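Long-range contacts in protein pelota homolog (Archaeoglobus fulgidus, PDB 3OBY), which may recognise stalled ribosomes, cleave their mRNA as a metal-dependent endoribonuclease and release non-functional ribosomes: residues Met1-Glu5 and Ile15-Glu20; Val38-Lys43 and His95-Ile99; Arg29-Gly35 and Glu66-Phe72. Numbering follows the deposited sequence.

Interaction 1: residues Met1-Glu5 and Ile15-Glu20; sequences MQIVE and IKLIPE
Strands 2-5 and 15-18 run antiparallel, their axes approaching to 4.5 Å at 143°. Gln-2, Glu-5, Lys-16 and Ile-18 share one face, Ile-3 and Leu-17 the other. Ile-15, apolar and buried, sets its CG2 4.2 Å from Ile-3 CG2. Lys-16 N donates to Glu-5 O (2.7 Å), and Lys-16 O accepts from Glu-5 N (3.2 Å) and weakly from Val-4 N (2.7 Å). Val-4, at near-helical angles (-66°/-44°), and Glu-5 thus both face Lys-16 in a classic beta bulge. Lysine suits this partly exposed face: its methylenes pack on Val-4 (Lys-16 CG to Val-4 CB 3.8 Å) while its amine can reach solvent. Leu-17 opposes Ile-3 as a non-hydrogen-bonded pair (Leu-17 CB to Ile-3 CD1 3.8 Å). Ile-18 N binds Gln-2 O and Gln-2 N binds Ile-18 O, each at 2.8 Å. Buried Leu-17 and Pro-19 both pack on Leu-28 of helix 22-31, and Pro-19 CA lies 3.9 Å from Met-1 SD. Glu-20 (m, t) answers the positive terminus with a salt bridge, Met-1 N to Glu-20 OE1 2.5 Å; Gln-2 NE2 donates to Glu-20 OE2 (3.0 Å), and Arg-128 balances the carboxylate. The arrangement is a bulged beta hairpin opening the Sm-fold N-terminal domain.

Interaction 2: residues Val38-Lys43 and His95-Ile99; sequences VFATTK and HTLNI
Strand 38-40 and strand 95-99 are both extended but cross at 72°, with axes no closer than 8.2 Å, so no ladder joins them. Separated in the sheet by strands 63-72 and 79-87, they face each other across the interior of the strongly bent, barrel-like Sm sheet, which accounts for the crossing and the gap. Thr-42 CA and Leu-97 CA, 6.6 Å apart, are the nearest pair. Side chains fill the gap. Val-38, Ala-40 and Thr-42 point their CA-to-CB bonds toward Leu-97 (m, t): Leu-97 CD1 lies 3.5 Å from Val-38 CG1 and Leu-97 CD2 3.8 Å from Ala-40 CB. Alanine's small side chain lets the leucine come close. Beyond Ala-40, His-95 (chi1 t) sets NE2 2.9 Å from Thr-42 OG1 in a hydrogen bond, though His-95 NE2 is modelled too close to Thr-42 CG2, so its place is less sure. Between these segments, then, apolar groups pack around Leu-97, and their one hydrogen bond, Thr-42 to His-95, lies next to the poorly ordered Lys-43.

Interaction 3: residues Arg29-Gly35 and Glu66-Phe72; sequences RFIIEKG and EVEKVEF
Backbone contact is concentrated where residues 33-35 run past Val-67. Gly-35 N donates to Val-67 O (2.9 Å), and Lys-34 CA makes a CA-H...O contact with Val-67 O at 3.4 Å. Gly-35 has phi 121° and psi -28°, where a CB would jam against the preceding carbonyl, so this backbone conformation by itself calls for glycine. A water donates to both Gly-35 O (2.8 Å) and Glu-66 OE2 (3.1 Å), while Lys-84 forms a salt bridge with the other carboxylate oxygen of Glu-66. Among the apolar contacts, Ile-32, the first residue to leave helical angles after helix 22-31, points toward the strand and sets its CG2 4.0 Å from Val-67 CG2 and 4.0 Å from Val-70 CG2. Compact beta-branched side chains fit this buried corner. The strand itself turns a corner at Glu-68, where Glu-68 and Lys-69 both face Ser-82 of strand 79-87 in a classic beta bulge. In the Sm fold a helix precedes and packs on a strongly bent antiparallel sheet; here helix 22-31, which follows the first hairpin, takes that place. Aromatic and cationic groups meet at the far end. Arg-29 (chi1 t, chi2 m) reaches across the strand: its methylenes supply a CH-pi contact, Arg-29 CG lying 3.7 Å from the Phe-72 ring centroid, and its guanidinium has Val-70 O over one face (Arg-29 NH2 to Val-70 O 3.1 Å), at an angle too poor for a hydrogen bond. Phe-30 CE2 meets the edge of the Phe-72 ring at Phe-72 CE2 (4.3 Å), and Trp-26 also meets both rings.

All three contacts belong to one antiparallel sheet of the N-terminal domain and the helix 22-31 packed against it. Interaction 1 is backbone pairing at the sheet's edge, finished by a charged terminus; interaction 2 joins strands that are not neighbours, mainly through apolar side chains, with one polar pair; interaction 3 sets helix end and linker against strand 63-72, mixing a small apolar patch with aromatic and polar contacts nearer the surface. Interactions 2 and 3 share a core, Val-38 CG2 lying 3.5 Å from Val-67 CG2 and 3.9 Å from Ile-32 CG2. Interaction 1 reaches interaction 2 where Pro-19 CG meets Ile-99 CG2 (4.2 Å), but does not touch interaction 3.

Interaction 1: residues Met1-Glu5 and Ile15-Glu20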
loop_
_atom_site.group_PDB
_atom_site.type_symbol
_atom_site.label_atom_id
_atom_site.label_comp_id
_atom_site.label_asym_id
_atom_site.label_seq_id
_atom_site.Cartn_x
_atom_site.Cartn_y
_atom_site.Cartn_z
ATOM N N MET A 1 -4.208 -0.520 -2.820
ATOM C CA MET A 1 -5.334 -1.237 -3.465
ATOM C C MET A 1 -5.057 -1.413 -4.948
ATOM O O MET A 1 -4.917 -0.441 -5.684
ATOM C CB MET A 1 -6.641 -0.450 -3.289
ATOM C CG MET A 1 -7.892 -1.191 -3.764
ATOM S SD MET A 1 -8.213 -2.691 -2.803
ATOM C CE MET A 1 -9.126 -2.012 -1.430
ATOM N N GLN A 2 -4.966 -2.661 -5.381
ATOM C CA GLN A 2 -4.735 -2.957 -6.786
ATOM C C GLN A 2 -6.023 -3.486 -7.402
ATOM O O GLN A 2 -6.704 -4.339 -6.821
ATOM C CB GLN A 2 -3.644 -4.013 -6.954
ATOM C CG GLN A 2 -2.228 -3.531 -6.733
ATOM C CD GLN A 2 -1.210 -4.632 -7.002
ATOM O OE1 GLN A 2 -1.200 -5.226 -8.084
ATOM N NE2 GLN A 2 -0.354 -4.913 -6.019
ATOM N N ILE A 3 -6.369 -2.965 -8.571
ATOM C CA ILE A 3 -7.553 -3.435 -9.256
ATOM C C ILE A 3 -7.038 -4.273 -10.415
ATOM O O ILE A 3 -6.588 -3.742 -11.431
ATOM C CB ILE A 3 -8.396 -2.277 -9.779
ATOM C CG1 ILE A 3 -8.701 -1.309 -8.632
ATOM C CG2 ILE A 3 -9.688 -2.817 -10.392
ATOM C CD1 ILE A 3 -9.417 -1.934 -7.446
ATOM N N VAL A 4 -7.076 -5.590 -10.237
ATOM C CA VAL A 4 -6.604 -6.520 -11.251
ATOM C C VAL A 4 -7.461 -6.476 -12.505
ATOM O O VAL A 4 -6.942 -6.465 -13.620
ATOM C CB VAL A 4 -6.599 -7.954 -10.726
ATOM C CG1 VAL A 4 -6.085 -8.885 -11.798
ATOM C CG2 VAL A 4 -5.739 -8.045 -9.470
ATOM N N GLU A 5 -8.776 -6.451 -12.317
ATOM C CA GLU A 5 -9.691 -6.403 -13.442
ATOM C C GLU A 5 -11.146 -6.246 -13.016
ATOM O O GLU A 5 -11.512 -6.534 -11.878
ATOM C CB GLU A 5 -9.543 -7.668 -14.293
ATOM C CG GLU A 5 -10.011 -8.934 -13.606
ATOM C CD GLU A 5 -9.933 -10.149 -14.504
ATOM O OE1 GLU A 5 -8.813 -10.507 -14.934
ATOM O OE2 GLU A 5 -10.995 -10.747 -14.779
ATOM N N ILE A 15 -15.305 -7.458 -9.753
ATOM C CA ILE A 15 -14.120 -6.637 -9.619
ATOM C C ILE A 15 -13.120 -7.496 -8.858
ATOM O O ILE A 15 -13.394 -7.954 -7.753
ATOM C CB ILE A 15 -14.384 -5.345 -8.825
ATOM C CG1 ILE A 15 -15.457 -4.505 -9.521
ATOM C CG2 ILE A 15 -13.099 -4.536 -8.733
ATOM C CD1 ILE A 15 -15.719 -3.155 -8.874
ATOM N N LYS A 16 -11.974 -7.736 -9.473
ATOM C CA LYS A 16 -10.927 -8.538 -8.872
ATOM C C LYS A 16 -9.855 -7.566 -8.404
ATOM O O LYS A 16 -9.269 -6.845 -9.213
ATOM C CB LYS A 16 -10.359 -9.510 -9.906
ATOM C CG LYS A 16 -9.233 -10.390 -9.385
ATOM C CD LYS A 16 -8.743 -11.363 -10.448
ATOM C CE LYS A 16 -9.866 -12.280 -10.926
ATOM N NZ LYS A 16 -9.415 -13.270 -11.951
ATOM N N LEU A 17 -9.599 -7.555 -7.099
ATOM C CA LEU A 17 -8.628 -6.632 -6.516
ATOM C C LEU A 17 -7.757 -7.201 -5.405
ATOM O O LEU A 17 -7.956 -8.316 -4.947
ATOM C CB LEU A 17 -9.376 -5.398 -6.003
ATOM C CG LEU A 17 -10.731 -5.727 -5.366
ATOM C CD1 LEU A 17 -10.519 -6.488 -4.061
ATOM C CD2 LEU A 17 -11.503 -4.447 -5.121
ATOM N N ILE A 18 -6.787 -6.405 -4.975
ATOM C CA ILE A 18 -5.874 -6.802 -3.911
ATOM C C ILE A 18 -5.649 -5.660 -2.914
ATOM O O ILE A 18 -5.182 -4.583 -3.288
ATOM C CB ILE A 18 -4.495 -7.178 -4.466
ATOM C CG1 ILE A 18 -4.632 -8.254 -5.531
ATOM C CG2 ILE A 18 -3.600 -7.656 -3.339
ATOM C CD1 ILE A 18 -3.302 -8.621 -6.161
ATOM N N PRO A 19 -5.984 -5.881 -1.630
ATOM C CA PRO A 19 -5.780 -4.823 -0.634
ATOM C C PRO A 19 -4.298 -4.829 -0.268
ATOM O O PRO A 19 -3.717 -5.889 -0.043
ATOM C CB PRO A 19 -6.697 -5.251 0.510
ATOM C CG PRO A 19 -6.627 -6.740 0.443
ATOM C CD PRO A 19 -6.671 -7.046 -1.038
ATOM N N GLU A 20 -3.683 -3.652 -0.235
ATOM C CA GLU A 20 -2.254 -3.538 0.066
ATOM C C GLU A 20 -1.975 -2.877 1.417
ATOM O O GLU A 20 -0.834 -2.807 1.865
ATOM C CB GLU A 20 -1.570 -2.726 -1.040
ATOM C CG GLU A 20 -1.800 -3.245 -2.456
ATOM C CD GLU A 20 -1.314 -2.282 -3.530
ATOM O OE1 GLU A 20 -1.974 -1.246 -3.749
ATOM O OE2 GLU A 20 -0.268 -2.557 -4.155
#

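Interaction 2: residues Val38-Lys43 and His95-Ile99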
loop_
_atom_site.group_PDB
_atom_site.type_symbol
_atom_site.label_atom_id
_atom_site.label_comp_id
_atom_site.label_asym_id
_atom_site.label_seq_id
_atom_site.Cartn_x
_atom_site.Cartn_y
_atom_site.Cartn_z
ATOM N N VAL A 38 -18.119 -13.665 -3.267
ATOM C CA VAL A 38 -16.681 -13.460 -3.177
ATOM C C VAL A 38 -15.885 -14.703 -3.574
ATOM O O VAL A 38 -16.161 -15.808 -3.099
ATOM C CB VAL A 38 -16.284 -13.062 -1.730
ATOM C CG1 VAL A 38 -14.787 -12.850 -1.627
ATOM C CG2 VAL A 38 -17.047 -11.810 -1.317
ATOM N N PHE A 39 -14.900 -14.508 -4.447
ATOM C CA PHE A 39 -14.026 -15.588 -4.900
ATOM C C PHE A 39 -12.618 -15.346 -4.376
ATOM O O PHE A 39 -12.097 -14.239 -4.472
ATOM C CB PHE A 39 -13.970 -15.636 -6.427
ATOM C CG PHE A 39 -15.055 -16.452 -7.054
ATOM C CD1 PHE A 39 -14.858 -17.804 -7.322
ATOM C CD2 PHE A 39 -16.275 -15.865 -7.390
ATOM C CE1 PHE A 39 -15.859 -18.562 -7.918
ATOM C CE2 PHE A 39 -17.288 -16.614 -7.988
ATOM C CZ PHE A 39 -17.079 -17.968 -8.253
ATOM N N ALA A 40 -12.005 -16.388 -3.830
ATOM C CA ALA A 40 -10.650 -16.296 -3.297
ATOM C C ALA A 40 -10.092 -17.699 -3.190
ATOM O O ALA A 40 -10.858 -18.659 -3.109
ATOM C CB ALA A 40 -10.669 -15.649 -1.918
ATOM N N THR A 41 -8.770 -17.831 -3.204
ATOM C CA THR A 41 -8.167 -19.157 -3.068
ATOM C C THR A 41 -8.107 -19.503 -1.574
ATOM O O THR A 41 -7.809 -18.655 -0.719
ATOM C CB THR A 41 -6.771 -19.218 -3.704
ATOM O OG1 THR A 41 -5.837 -18.474 -2.922
ATOM C CG2 THR A 41 -6.827 -18.608 -5.072
ATOM N N THR A 42 -8.386 -20.763 -1.263
ATOM C CA THR A 42 -8.431 -21.172 0.136
ATOM C C THR A 42 -8.028 -22.593 0.352
ATOM O O THR A 42 -7.484 -23.227 -0.609
ATOM C CB THR A 42 -9.903 -21.028 0.657
ATOM O OG1 THR A 42 -9.927 -21.164 2.075
ATOM C CG2 THR A 42 -10.807 -22.090 0.085
ATOM N N LYS A 43 -8.127 -23.130 1.561
ATOM C CA LYS A 43 -7.990 -24.501 1.271
ATOM C C LYS A 43 -8.919 -25.519 1.908
ATOM O O LYS A 43 -9.952 -25.168 2.497
ATOM C CB LYS A 43 -6.497 -25.066 1.020
ATOM C CG LYS A 43 -5.314 -24.295 1.170
ATOM C CD LYS A 43 -5.394 -23.420 2.372
ATOM C CE LYS A 43 -4.794 -22.048 2.092
ATOM N NZ LYS A 43 -5.752 -20.918 2.301
ATOM N N HIS A 95 -18.346 -22.344 3.456
ATOM C CA HIS A 95 -16.913 -22.123 3.565
ATOM C C HIS A 95 -16.585 -20.704 4.023
ATOM O O HIS A 95 -17.425 -19.804 3.960
ATOM C CB HIS A 95 -16.267 -22.390 2.205
ATOM C CG HIS A 95 -14.780 -22.506 2.251
ATOM N ND1 HIS A 95 -14.135 -23.555 2.870
ATOM C CD2 HIS A 95 -13.809 -21.716 1.735
ATOM C CE1 HIS A 95 -12.830 -23.409 2.731
ATOM N NE2 HIS A 95 -12.606 -22.301 2.048
ATOM N N THR A 96 -15.354 -20.510 4.483
ATOM C CA THR A 96 -14.908 -19.202 4.960
ATOM C C THR A 96 -13.656 -18.731 4.223
ATOM O O THR A 96 -12.683 -19.473 4.083
ATOM C CB THR A 96 -14.585 -19.231 6.480
ATOM O OG1 THR A 96 -15.776 -19.497 7.227
ATOM C CG2 THR A 96 -14.007 -17.909 6.928
ATOM N N LEU A 97 -13.686 -17.491 3.751
ATOM C CA LEU A 97 -12.543 -16.922 3.056
ATOM C C LEU A 97 -11.926 -15.893 4.012
ATOM O O LEU A 97 -12.630 -15.030 4.539
ATOM C CB LEU A 97 -13.002 -16.245 1.749
ATOM C CG LEU A 97 -13.830 -17.034 0.716
ATOM C CD1 LEU A 97 -14.441 -16.081 -0.304
ATOM C CD2 LEU A 97 -12.958 -18.055 0.017
ATOM N N ASN A 98 -10.626 -16.001 4.263
ATOM C CA ASN A 98 -9.950 -15.051 5.150
ATOM C C ASN A 98 -9.088 -14.093 4.333
ATOM O O ASN A 98 -8.054 -14.479 3.791
ATOM C CB ASN A 98 -9.072 -15.779 6.186
ATOM C CG ASN A 98 -9.883 -16.421 7.304
ATOM O OD1 ASN A 98 -10.748 -15.785 7.905
ATOM N ND2 ASN A 98 -9.593 -17.681 7.595
ATOM N N ILE A 99 -9.514 -12.838 4.253
ATOM C CA ILE A 99 -8.773 -11.838 3.492
ATOM C C ILE A 99 -7.715 -11.104 4.302
ATOM O O ILE A 99 -7.995 -10.588 5.385
ATOM C CB ILE A 99 -9.715 -10.772 2.904
ATOM C CG1 ILE A 99 -10.928 -11.449 2.269
ATOM C CG2 ILE A 99 -8.964 -9.929 1.886
ATOM C CD1 ILE A 99 -10.569 -12.571 1.311
#

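Interaction 3: residues Arg29-Gly35 and Glu66-Phe72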
loop_
_atom_site.group_PDB
_atom_site.type_symbol
_atom_site.label_atom_id
_atom_site.label_comp_id
_atom_site.label_asym_id
_atom_site.label_seq_id
_atom_site.Cartn_x
_atom_site.Cartn_y
_atom_site.Cartn_z
ATOM N N ARG A 29 -14.062 -4.485 4.069
ATOM C CA ARG A 29 -14.966 -5.044 5.072
ATOM C C ARG A 29 -16.358 -4.414 5.009
ATOM O O ARG A 29 -17.352 -5.061 5.325
ATOM C CB ARG A 29 -14.367 -4.860 6.470
ATOM C CG ARG A 29 -15.207 -5.419 7.612
ATOM C CD ARG A 29 -16.315 -4.473 8.010
ATOM N NE ARG A 29 -17.187 -5.034 9.045
ATOM C CZ ARG A 29 -18.340 -5.667 8.826
ATOM N NH1 ARG A 29 -18.791 -5.840 7.594
ATOM N NH2 ARG A 29 -19.059 -6.107 9.852
ATOM N N PHE A 30 -16.435 -3.154 4.598
ATOM C CA PHE A 30 -17.726 -2.493 4.504
ATOM C C PHE A 30 -18.212 -2.460 3.062
ATOM O O PHE A 30 -19.382 -2.179 2.795
ATOM C CB PHE A 30 -17.638 -1.094 5.114
ATOM C CG PHE A 30 -17.412 -1.107 6.598
ATOM C CD1 PHE A 30 -18.427 -1.519 7.461
ATOM C CD2 PHE A 30 -16.158 -0.801 7.133
ATOM C CE1 PHE A 30 -18.197 -1.628 8.837
ATOM C CE2 PHE A 30 -15.917 -0.905 8.507
ATOM C CZ PHE A 30 -16.938 -1.325 9.359
ATOM N N ILE A 31 -17.311 -2.766 2.132
ATOM C CA ILE A 31 -17.666 -2.817 0.715
ATOM C C ILE A 31 -18.356 -4.163 0.473
ATOM O O ILE A 31 -19.439 -4.222 -0.107
ATOM C CB ILE A 31 -16.412 -2.712 -0.196
ATOM C CG1 ILE A 31 -15.830 -1.298 -0.148
ATOM C CG2 ILE A 31 -16.773 -3.078 -1.614
ATOM C CD1 ILE A 31 -16.829 -0.214 -0.479
ATOM N N ILE A 32 -17.724 -5.241 0.928
ATOM C CA ILE A 32 -18.293 -6.581 0.788
ATOM C C ILE A 32 -19.524 -6.665 1.686
ATOM O O ILE A 32 -19.464 -6.331 2.867
ATOM C CB ILE A 32 -17.307 -7.650 1.243
ATOM C CG1 ILE A 32 -16.076 -7.636 0.347
ATOM C CG2 ILE A 32 -17.979 -9.009 1.228
ATOM C CD1 ILE A 32 -14.913 -8.405 0.929
ATOM N N GLU A 33 -20.638 -7.122 1.132
ATOM C CA GLU A 33 -21.871 -7.202 1.895
ATOM C C GLU A 33 -22.536 -8.572 1.877
ATOM O O GLU A 33 -22.279 -9.400 0.997
ATOM C CB GLU A 33 -22.850 -6.160 1.364
ATOM C CG GLU A 33 -22.349 -4.727 1.488
ATOM C CD GLU A 33 -23.282 -3.724 0.836
ATOM O OE1 GLU A 33 -23.166 -3.503 -0.386
ATOM O OE2 GLU A 33 -24.140 -3.166 1.547
ATOM N N LYS A 34 -23.386 -8.814 2.870
ATOM C CA LYS A 34 -24.106 -10.073 2.937
ATOM C C LYS A 34 -24.987 -10.076 1.713
ATOM O O LYS A 34 -25.794 -9.164 1.529
ATOM C CB LYS A 34 -24.965 -10.148 4.200
ATOM C CG LYS A 34 -24.167 -10.395 5.481
ATOM C CD LYS A 34 -25.040 -10.308 6.728
ATOM C CE LYS A 34 -25.638 -8.917 6.897
ATOM N NZ LYS A 34 -26.461 -8.788 8.129
ATOM N N GLY A 35 -24.811 -11.090 0.870
ATOM C CA GLY A 35 -25.596 -11.192 -0.341
ATOM C C GLY A 35 -24.699 -11.207 -1.557
ATOM O O GLY A 35 -25.052 -11.788 -2.581
ATOM N N GLU A 66 -21.508 -17.123 -1.305
ATOM C CA GLU A 66 -22.524 -16.082 -1.220
ATOM C C GLU A 66 -22.469 -15.615 0.231
ATOM O O GLU A 66 -23.074 -16.214 1.119
ATOM C CB GLU A 66 -23.916 -16.630 -1.545
ATOM C CG GLU A 66 -25.027 -15.623 -1.287
ATOM C CD GLU A 66 -26.402 -16.164 -1.614
ATOM O OE1 GLU A 66 -26.641 -17.362 -1.361
ATOM O OE2 GLU A 66 -27.248 -15.389 -2.110
ATOM N N VAL A 67 -21.719 -14.544 0.453
ATOM C CA VAL A 67 -21.512 -13.971 1.774
ATOM C C VAL A 67 -22.734 -13.954 2.682
ATOM O O VAL A 67 -23.787 -13.423 2.317
ATOM C CB VAL A 67 -20.962 -12.532 1.653
ATOM C CG1 VAL A 67 -20.603 -12.002 3.026
ATOM C CG2 VAL A 67 -19.736 -12.521 0.742
ATOM N N GLU A 68 -22.590 -14.546 3.867
ATOM C CA GLU A 68 -23.680 -14.550 4.838
ATOM C C GLU A 68 -23.222 -13.795 6.083
ATOM O O GLU A 68 -24.036 -13.450 6.938
ATOM C CB GLU A 68 -24.101 -15.975 5.208
ATOM C CG GLU A 68 -24.321 -16.890 4.014
ATOM C CD GLU A 68 -24.922 -18.230 4.397
ATOM O OE1 GLU A 68 -24.616 -18.729 5.502
ATOM O OE2 GLU A 68 -25.690 -18.790 3.587
ATOM N N LYS A 69 -21.915 -13.537 6.166
ATOM C CA LYS A 69 -21.328 -12.801 7.285
ATOM C C LYS A 69 -19.958 -12.229 6.925
ATOM O O LYS A 69 -19.182 -12.848 6.197
ATOM C CB LYS A 69 -21.197 -13.703 8.519
ATOM C CG LYS A 69 -21.086 -12.927 9.825
ATOM C CD LYS A 69 -20.999 -13.823 11.062
ATOM C CE LYS A 69 -20.943 -12.965 12.333
ATOM N NZ LYS A 69 -20.911 -13.732 13.612
ATOM N N VAL A 70 -19.672 -11.035 7.431
ATOM C CA VAL A 70 -18.399 -10.365 7.184
ATOM C C VAL A 70 -17.958 -9.777 8.514
ATOM O O VAL A 70 -18.733 -9.084 9.176
ATOM C CB VAL A 70 -18.553 -9.209 6.181
ATOM C CG1 VAL A 70 -17.197 -8.622 5.855
ATOM C CG2 VAL A 70 -19.241 -9.694 4.929
ATOM N N GLU A 71 -16.720 -10.040 8.912
ATOM C CA GLU A 71 -16.263 -9.529 10.190
ATOM C C GLU A 71 -14.756 -9.569 10.325
ATOM O O GLU A 71 -14.096 -10.412 9.718
ATOM C CB GLU A 71 -16.890 -10.351 11.313
ATOM C CG GLU A 71 -16.324 -11.764 11.422
ATOM C CD GLU A 71 -17.246 -12.710 12.164
ATOM O OE1 GLU A 71 -17.923 -12.265 13.117
ATOM O OE2 GLU A 71 -17.279 -13.902 11.796
ATOM N N PHE A 72 -14.221 -8.651 11.128
ATOM C CA PHE A 72 -12.788 -8.572 11.381
ATOM C C PHE A 72 -12.412 -9.648 12.385
ATOM O O PHE A 72 -13.209 -10.001 13.245
ATOM C CB PHE A 72 -12.410 -7.232 12.007
ATOM C CG PHE A 72 -12.580 -6.055 11.107
ATOM C CD1 PHE A 72 -11.745 -5.871 10.010
ATOM C CD2 PHE A 72 -13.562 -5.106 11.377
ATOM C CE1 PHE A 72 -11.883 -4.752 9.196
ATOM C CE2 PHE A 72 -13.707 -3.985 10.568
ATOM C CZ PHE A 72 -12.867 -3.810 9.477
HETATM O O HOH W 1 -27.806 -12.411 -2.935
#